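Local coordinates for decapping and exoribonuclease protein 1 (Kluyveromyces lactis, PDB 4GPS) that removes NAD caps and N7-methylguanosine caps from the 5' ends of RNA, using a divalent metal cation, and degrades RNA as a 5'-3' exoribonuclease, at residues Y291-S296 with P322-L327; S107-L112 with D282-L287. All coordinates share one frame; numbering follows the deposited sequence.

Running from the N terminus, the loop between strand 100-103 and helix 114-122 supplies residues 107-112, which meet residues 282-287, at the end of strand 273-285 and in the turn after it, some 170 residues later; contact 2 thereby closes a long loop. Contact 1 opens after that loop is complete: residues 291-296 of the next strand pair with the start of strand 325-331, within residues 322-327, and the short loop between them holds helix 305-319. The two loops follow in series, neither nesting nor crossing. They meet through strands 273-285 and 290-297, sheet neighbours joined by a probable hydrogen bond of 2.9 Å from Thr-292 N to Ser-283 O. Metal ligands lie in both contacts: Asp-282 in contact 2, Glu-293 and Ile-294 in contact 1.

Contact 1 of 2, residues Y291-S296 with P322-L327; sequences YTEIKS and PKSDLL
Strands 290-297 and 325-331 run parallel here, with Thr-292, Glu-293 and Ile-294 opposite Asp-325, Leu-326 and Leu-327, and four backbone hydrogen bonds join them, from Asp-325 N to Tyr-291 O (2.8 Å, nearly straight at 173°) to Lys-295 N with Leu-327 O (3.0 Å). Ahead of the first bond, the chain of Lys-323, extended beyond CG, sets NZ over the face of the Tyr-291 ring, 4.9 Å from its centroid, in a cation-pi contact; NZ also bonds to Asp-289 O, while the tyrosine hydroxyl is held by Glu-88 and Tyr-261. Helix 305-319 connects the two strands in a beta-alpha-beta unit of the PD-(D/E)XK nuclease fold, and strand 290-297 carries Glu-293 and Ile-294 of the metal site and Lys-295, a probable substrate-binding residue. Glu-293 OE2 accepts a weak hydrogen bond from Ser-324 OG (3.3 Å) and pairs in a salt bridge with Arg-182. On the same face, Leu-326 CD2 lies 4.0 Å from Glu-293 CB. On the opposite face, Thr-292 places OG1 beside its backbone N, which leaves CG2 to meet Leu-327 CB at 3.6 Å.

Contact 2 of 2, residues S107-L112 with D282-L287; sequences SRKPRL and DSINTL
A single backbone bridge between Arg-111 and Ile-284 ties the loop preceding helix 114-122 to the end of strand 273-285, at the border of the metal site. Ile-284 provides both halves of the link: its N donates to Pro-110 O at 2.8 Å, with an angle of 144° at the hydrogen, and its O accepts from Leu-112 N, also at 2.8 Å. Beside this bridge the Pro-110 ring packs against the strand, its CB 3.3 Å from Asp-282 O. Leu-112, two residues on, has CG anti to the backbone N (chi1 -176°), which brings CD1 to 3.6 Å from Ser-283 OG, a hydroxyl bonded to Thr-292 O, while CD2 leans against Asn-285. Farther out, the CG2 methyl of Thr-286 sits over one face of the Arg-111 guanidinium, nearer its rim, 3.4 Å from NH1. Asp-282, a metal ligand, keeps its side chain at least 6.4 Å from residues 107-112, and its OD2 accepts from Ile-294 N. The loop thus grips the strand through main-chain polar atoms and apolar carbons, while the hydrogen bond from Ile-294 N, on strand 290-297, is likely to help fix the carboxylate that binds metal.

Contact 1 of 2, residues Y291-S296 with P322-L327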
ATOM      1  N   TYR A 291      13.167   5.538  -1.784  1.00 44.56           N
ATOM      2  CA  TYR A 291      12.377   4.590  -2.552  1.00 43.17           C
ATOM      3  C   TYR A 291      11.435   5.401  -3.446  1.00 40.28           C
ATOM      4  O   TYR A 291      10.930   6.449  -3.038  1.00 38.70           O
ATOM      5  CB  TYR A 291      11.563   3.707  -1.613  1.00 42.44           C
ATOM      6  CG  TYR A 291      12.392   2.691  -0.896  1.00 44.02           C
ATOM      7  CD1 TYR A 291      13.273   1.863  -1.607  1.00 40.93           C
ATOM      8  CD2 TYR A 291      12.258   2.504   0.484  1.00 43.36           C
ATOM      9  CE1 TYR A 291      14.002   0.863  -0.965  1.00 42.58           C
ATOM     10  CE2 TYR A 291      12.976   1.506   1.139  1.00 45.26           C
ATOM     11  CZ  TYR A 291      13.841   0.688   0.414  1.00 44.03           C
ATOM     12  OH  TYR A 291      14.494  -0.320   1.067  1.00 35.12           O
ATOM     13  N   THR A 292      11.210   4.907  -4.658  1.00 41.36           N
ATOM     14  CA  THR A 292      10.356   5.567  -5.646  1.00 38.52           C
ATOM     15  C   THR A 292       9.390   4.520  -6.249  1.00 42.64           C
ATOM     16  O   THR A 292       9.811   3.563  -6.907  1.00 40.44           O
ATOM     17  CB  THR A 292      11.245   6.201  -6.737  1.00 40.10           C
ATOM     18  OG1 THR A 292      12.104   7.165  -6.110  1.00 42.52           O
ATOM     19  CG2 THR A 292      10.388   6.878  -7.853  1.00 35.79           C
ATOM     20  N   GLU A 293       8.099   4.696  -5.974  1.00 41.17           N
ATOM     21  CA  GLU A 293       7.055   3.788  -6.430  1.00 42.74           C
ATOM     22  C   GLU A 293       6.486   4.362  -7.730  1.00 45.07           C
ATOM     23  O   GLU A 293       6.053   5.521  -7.795  1.00 41.94           O
ATOM     24  CB  GLU A 293       5.971   3.650  -5.349  1.00 44.29           C
ATOM     25  CG  GLU A 293       6.571   3.446  -3.957  1.00 54.02           C
ATOM     26  CD  GLU A 293       5.727   2.580  -3.052  1.00 58.76           C
ATOM     27  OE1 GLU A 293       5.311   1.498  -3.503  1.00 64.79           O
ATOM     28  OE2 GLU A 293       5.492   2.965  -1.890  1.00 58.29           O
ATOM     29  N   ILE A 294       6.532   3.525  -8.757  1.00 42.64           N
ATOM     30  CA  ILE A 294       6.119   3.848 -10.107  1.00 42.69           C
ATOM     31  C   ILE A 294       4.657   3.479 -10.403  1.00 44.63           C
ATOM     32  O   ILE A 294       4.215   2.352 -10.159  1.00 43.65           O
ATOM     33  CB  ILE A 294       7.074   3.125 -11.077  1.00 44.89           C
ATOM     34  CG1 ILE A 294       8.504   3.575 -10.743  1.00 42.84           C
ATOM     35  CG2 ILE A 294       6.680   3.377 -12.553  1.00 38.92           C
ATOM     36  CD1 ILE A 294       9.551   2.932 -11.575  1.00 42.61           C
ATOM     37  N   LYS A 295       3.913   4.456 -10.911  1.00 43.61           N
ATOM     38  CA  LYS A 295       2.499   4.263 -11.251  1.00 45.11           C
ATOM     39  C   LYS A 295       2.259   4.674 -12.707  1.00 43.27           C
ATOM     40  O   LYS A 295       2.794   5.691 -13.188  1.00 43.03           O
ATOM     41  CB  LYS A 295       1.587   5.093 -10.322  1.00 36.56           C
ATOM     42  CG  LYS A 295       1.582   4.657  -8.871  1.00 47.38           C
ATOM     43  CD  LYS A 295       0.943   3.276  -8.701  1.00 45.43           C
ATOM     44  CE  LYS A 295       0.939   2.855  -7.269  1.00 48.73           C
ATOM     45  NZ  LYS A 295       0.351   1.516  -7.089  1.00 55.42           N
ATOM     46  N   SER A 296       1.474   3.858 -13.393  1.00 42.91           N
ATOM     47  CA  SER A 296       1.096   4.095 -14.776  1.00 45.41           C
ATOM     48  C   SER A 296      -0.312   4.703 -14.741  1.00 45.52           C
ATOM     49  O   SER A 296      -1.198   4.172 -14.087  1.00 41.19           O
ATOM     50  CB  SER A 296       1.068   2.768 -15.528  1.00 45.80           C
ATOM     51  OG  SER A 296       0.620   2.944 -16.853  1.00 48.71           O
ATOM     52  N   PRO A 322       8.118   4.792   5.732  1.00 47.14           N
ATOM     53  CA  PRO A 322       8.942   5.816   6.380  1.00 45.53           C
ATOM     54  C   PRO A 322       9.310   6.949   5.385  1.00 46.90           C
ATOM     55  O   PRO A 322       9.049   8.124   5.641  1.00 48.22           O
ATOM     56  CB  PRO A 322      10.174   5.038   6.805  1.00 43.99           C
ATOM     57  CG  PRO A 322       9.667   3.652   6.998  1.00 45.39           C
ATOM     58  CD  PRO A 322       8.686   3.445   5.915  1.00 45.49           C
ATOM     59  N   LYS A 323       9.908   6.584   4.253  1.00 47.56           N
ATOM     60  CA  LYS A 323      10.364   7.553   3.238  1.00 51.92           C
ATOM     61  C   LYS A 323       9.979   6.955   1.897  1.00 48.65           C
ATOM     62  O   LYS A 323      10.256   5.791   1.654  1.00 52.82           O
ATOM     63  CB  LYS A 323      11.907   7.687   3.255  1.00 57.43           C
ATOM     64  CG  LYS A 323      12.634   6.408   2.615  1.00 76.63           C
ATOM     65  CD  LYS A 323      14.198   6.326   2.700  1.00 79.95           C
ATOM     66  CE  LYS A 323      14.709   4.965   2.125  1.00 77.84           C
ATOM     67  NZ  LYS A 323      16.215   4.800   2.030  1.00 71.98           N
ATOM     68  N   SER A 324       9.381   7.723   1.004  1.00 45.55           N
ATOM     69  CA  SER A 324       9.011   7.139  -0.282  1.00 44.60           C
ATOM     70  C   SER A 324       8.398   8.169  -1.183  1.00 44.18           C
ATOM     71  O   SER A 324       7.540   8.929  -0.766  1.00 49.25           O
ATOM     72  CB  SER A 324       8.012   6.005  -0.071  1.00 41.54           C
ATOM     73  OG  SER A 324       7.500   5.552  -1.292  1.00 48.24           O
ATOM     74  N   ASP A 325       8.847   8.224  -2.423  1.00 44.44           N
ATOM     75  CA  ASP A 325       8.262   9.176  -3.358  1.00 44.48           C
ATOM     76  C   ASP A 325       7.519   8.421  -4.438  1.00 45.04           C
ATOM     77  O   ASP A 325       7.687   7.201  -4.597  1.00 41.07           O
ATOM     78  CB  ASP A 325       9.334  10.070  -3.991  1.00 44.17           C
ATOM     79  CG  ASP A 325       9.839  11.135  -3.031  1.00 51.37           C
ATOM     80  OD1 ASP A 325       9.125  11.457  -2.053  1.00 54.15           O
ATOM     81  OD2 ASP A 325      10.944  11.667  -3.254  1.00 53.10           O
ATOM     82  N   LEU A 326       6.679   9.143  -5.164  1.00 43.41           N
ATOM     83  CA  LEU A 326       5.932   8.557  -6.253  1.00 40.41           C
ATOM     84  C   LEU A 326       6.437   9.159  -7.535  1.00 39.40           C
ATOM     85  O   LEU A 326       6.854  10.311  -7.566  1.00 39.28           O
ATOM     86  CB  LEU A 326       4.451   8.882  -6.128  1.00 40.04           C
ATOM     87  CG  LEU A 326       3.678   8.101  -5.082  1.00 44.00           C
ATOM     88  CD1 LEU A 326       2.376   8.800  -4.733  1.00 47.35           C
ATOM     89  CD2 LEU A 326       3.387   6.752  -5.630  1.00 46.57           C
ATOM     90  N   LEU A 327       6.406   8.360  -8.588  1.00 38.86           N
ATOM     91  CA  LEU A 327       6.784   8.795  -9.920  1.00 41.08           C
ATOM     92  C   LEU A 327       5.656   8.265 -10.828  1.00 44.35           C
ATOM     93  O   LEU A 327       5.394   7.056 -10.909  1.00 45.16           O
ATOM     94  CB  LEU A 327       8.132   8.217 -10.339  1.00 41.01           C
ATOM     95  CG  LEU A 327       8.563   8.586 -11.769  1.00 45.05           C
ATOM     96  CD1 LEU A 327       8.681  10.133 -11.910  1.00 35.26           C
ATOM     97  CD2 LEU A 327       9.916   7.872 -12.103  1.00 41.97           C
TER

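Contact 2 of 2, residues S107-L112 with D282-L287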
ATOM      1  N   SER A 107      21.103  -7.661  -0.146  1.00 50.75           N
ATOM      2  CA  SER A 107      20.083  -7.458  -1.183  1.00 51.37           C
ATOM      3  C   SER A 107      20.524  -6.491  -2.290  1.00 52.32           C
ATOM      4  O   SER A 107      21.413  -5.635  -2.103  1.00 50.59           O
ATOM      5  CB  SER A 107      18.784  -6.949  -0.562  1.00 49.92           C
ATOM      6  OG  SER A 107      18.934  -5.611  -0.107  1.00 48.63           O
ATOM      7  N   ARG A 108      19.903  -6.656  -3.451  1.00 49.13           N
ATOM      8  CA  ARG A 108      20.191  -5.801  -4.602  1.00 56.46           C
ATOM      9  C   ARG A 108      18.999  -4.871  -4.754  1.00 54.65           C
ATOM     10  O   ARG A 108      17.877  -5.322  -4.980  1.00 55.11           O
ATOM     11  CB  ARG A 108      20.360  -6.636  -5.884  1.00 59.19           C
ATOM     12  CG  ARG A 108      21.449  -7.693  -5.765  1.00 68.98           C
ATOM     13  CD  ARG A 108      21.217  -8.818  -6.753  1.00 73.42           C
ATOM     14  NE  ARG A 108      21.857 -10.053  -6.313  1.00 77.66           N
ATOM     15  CZ  ARG A 108      21.455 -11.265  -6.687  1.00 84.42           C
ATOM     16  NH1 ARG A 108      20.415 -11.388  -7.509  1.00 87.08           N
ATOM     17  NH2 ARG A 108      22.078 -12.354  -6.235  1.00 84.90           N
ATOM     18  N   LYS A 109      19.243  -3.576  -4.617  1.00 54.47           N
ATOM     19  CA  LYS A 109      18.176  -2.592  -4.716  1.00 53.82           C
ATOM     20  C   LYS A 109      17.966  -2.186  -6.168  1.00 48.36           C
ATOM     21  O   LYS A 109      18.900  -1.789  -6.837  1.00 50.26           O
ATOM     22  CB  LYS A 109      18.526  -1.360  -3.875  1.00 54.50           C
ATOM     23  CG  LYS A 109      19.459  -1.618  -2.683  1.00 61.72           C
ATOM     24  CD  LYS A 109      18.744  -2.246  -1.511  1.00 63.66           C
ATOM     25  CE  LYS A 109      19.567  -2.129  -0.223  1.00 65.75           C
ATOM     26  NZ  LYS A 109      20.711  -3.083  -0.106  1.00 66.87           N
ATOM     27  N   PRO A 110      16.733  -2.290  -6.674  1.00 48.65           N
ATOM     28  CA  PRO A 110      16.489  -1.902  -8.074  1.00 48.72           C
ATOM     29  C   PRO A 110      16.767  -0.394  -8.203  1.00 49.13           C
ATOM     30  O   PRO A 110      16.222   0.424  -7.449  1.00 46.40           O
ATOM     31  CB  PRO A 110      15.000  -2.235  -8.299  1.00 47.35           C
ATOM     32  CG  PRO A 110      14.686  -3.217  -7.230  1.00 51.42           C
ATOM     33  CD  PRO A 110      15.490  -2.723  -6.023  1.00 47.10           C
ATOM     34  N   ARG A 111      17.611  -0.027  -9.158  1.00 47.16           N
ATOM     35  CA  ARG A 111      17.949   1.367  -9.335  1.00 46.32           C
ATOM     36  C   ARG A 111      17.071   2.054 -10.359  1.00 43.33           C
ATOM     37  O   ARG A 111      16.844   1.546 -11.439  1.00 42.29           O
ATOM     38  CB  ARG A 111      19.430   1.499  -9.745  1.00 51.00           C
ATOM     39  CG  ARG A 111      20.417   0.935  -8.715  1.00 61.15           C
ATOM     40  CD  ARG A 111      21.789   0.573  -9.336  1.00 68.61           C
ATOM     41  NE  ARG A 111      22.469   1.742  -9.902  1.00 75.41           N
ATOM     42  CZ  ARG A 111      23.178   2.636  -9.211  1.00 76.35           C
ATOM     43  NH1 ARG A 111      23.339   2.525  -7.895  1.00 71.82           N
ATOM     44  NH2 ARG A 111      23.717   3.666  -9.848  1.00 80.01           N
ATOM     45  N   LEU A 112      16.550   3.207  -9.988  1.00 42.90           N
ATOM     46  CA  LEU A 112      15.763   4.011 -10.905  1.00 44.89           C
ATOM     47  C   LEU A 112      16.842   4.563 -11.847  1.00 47.19           C
ATOM     48  O   LEU A 112      17.899   5.039 -11.385  1.00 48.06           O
ATOM     49  CB  LEU A 112      15.104   5.164 -10.142  1.00 41.46           C
ATOM     50  CG  LEU A 112      14.168   6.063 -10.935  1.00 48.92           C
ATOM     51  CD1 LEU A 112      12.909   5.273 -11.364  1.00 45.19           C
ATOM     52  CD2 LEU A 112      13.789   7.267 -10.083  1.00 49.29           C
ATOM     53  N   ASP A 282       9.534  -0.704  -6.067  1.00 47.35           N
ATOM     54  CA  ASP A 282       9.926  -0.771  -7.459  1.00 47.14           C
ATOM     55  C   ASP A 282      11.339  -0.323  -7.690  1.00 45.33           C
ATOM     56  O   ASP A 282      12.035  -0.878  -8.535  1.00 47.31           O
ATOM     57  CB  ASP A 282       9.043   0.115  -8.329  1.00 55.32           C
ATOM     58  CG  ASP A 282       7.600  -0.266  -8.286  1.00 54.81           C
ATOM     59  OD1 ASP A 282       7.291  -1.472  -8.155  1.00 61.83           O
ATOM     60  OD2 ASP A 282       6.778   0.667  -8.395  1.00 57.39           O
ATOM     61  N   SER A 283      11.782   0.675  -6.938  1.00 45.43           N
ATOM     62  CA  SER A 283      13.123   1.170  -7.171  1.00 43.88           C
ATOM     63  C   SER A 283      13.563   2.174  -6.162  1.00 45.02           C
ATOM     64  O   SER A 283      12.776   2.618  -5.317  1.00 46.53           O
ATOM     65  CB  SER A 283      13.169   1.875  -8.522  1.00 49.63           C
ATOM     66  OG  SER A 283      12.446   3.115  -8.464  1.00 43.41           O
ATOM     67  N   ILE A 284      14.837   2.544  -6.270  1.00 44.26           N
ATOM     68  CA  ILE A 284      15.411   3.586  -5.425  1.00 47.10           C
ATOM     69  C   ILE A 284      15.920   4.678  -6.344  1.00 43.47           C
ATOM     70  O   ILE A 284      16.456   4.393  -7.418  1.00 41.34           O
ATOM     71  CB  ILE A 284      16.640   3.161  -4.616  1.00 53.96           C
ATOM     72  CG1 ILE A 284      16.285   2.054  -3.631  1.00 65.17           C
ATOM     73  CG2 ILE A 284      17.128   4.355  -3.795  1.00 52.45           C
ATOM     74  CD1 ILE A 284      16.280   0.672  -4.241  1.00 73.37           C
ATOM     75  N   ASN A 285      15.707   5.923  -5.935  1.00 41.94           N
ATOM     76  CA  ASN A 285      16.218   7.073  -6.663  1.00 45.92           C
ATOM     77  C   ASN A 285      17.629   7.212  -6.055  1.00 50.74           C
ATOM     78  O   ASN A 285      17.784   7.641  -4.891  1.00 48.31           O
ATOM     79  CB  ASN A 285      15.389   8.318  -6.348  1.00 45.51           C
ATOM     80  CG  ASN A 285      15.933   9.550  -7.024  1.00 51.89           C
ATOM     81  OD1 ASN A 285      17.153   9.772  -7.068  1.00 50.41           O
ATOM     82  ND2 ASN A 285      15.038  10.364  -7.560  1.00 54.69           N
ATOM     83  N   THR A 286      18.651   6.819  -6.812  1.00 51.03           N
ATOM     84  CA  THR A 286      20.023   6.870  -6.305  1.00 54.15           C
ATOM     85  C   THR A 286      20.564   8.265  -5.904  1.00 57.26           C
ATOM     86  O   THR A 286      21.432   8.376  -5.030  1.00 55.86           O
ATOM     87  CB  THR A 286      20.947   6.217  -7.309  1.00 56.25           C
ATOM     88  OG1 THR A 286      20.630   6.715  -8.614  1.00 63.11           O
ATOM     89  CG2 THR A 286      20.770   4.698  -7.284  1.00 50.67           C
ATOM     90  N   LEU A 287      20.055   9.329  -6.523  1.00 55.54           N
ATOM     91  CA  LEU A 287      20.486  10.675  -6.164  1.00 53.80           C
ATOM     92  C   LEU A 287      19.927  11.097  -4.797  1.00 56.88           C
ATOM     93  O   LEU A 287      20.571  11.830  -4.041  1.00 55.73           O
ATOM     94  CB  LEU A 287      20.008  11.710  -7.192  1.00 53.75           C
ATOM     95  CG  LEU A 287      20.404  11.629  -8.665  1.00 57.58           C
ATOM     96  CD1 LEU A 287      19.917  12.907  -9.371  1.00 55.09           C
ATOM     97  CD2 LEU A 287      21.919  11.478  -8.788  1.00 57.38           C
TER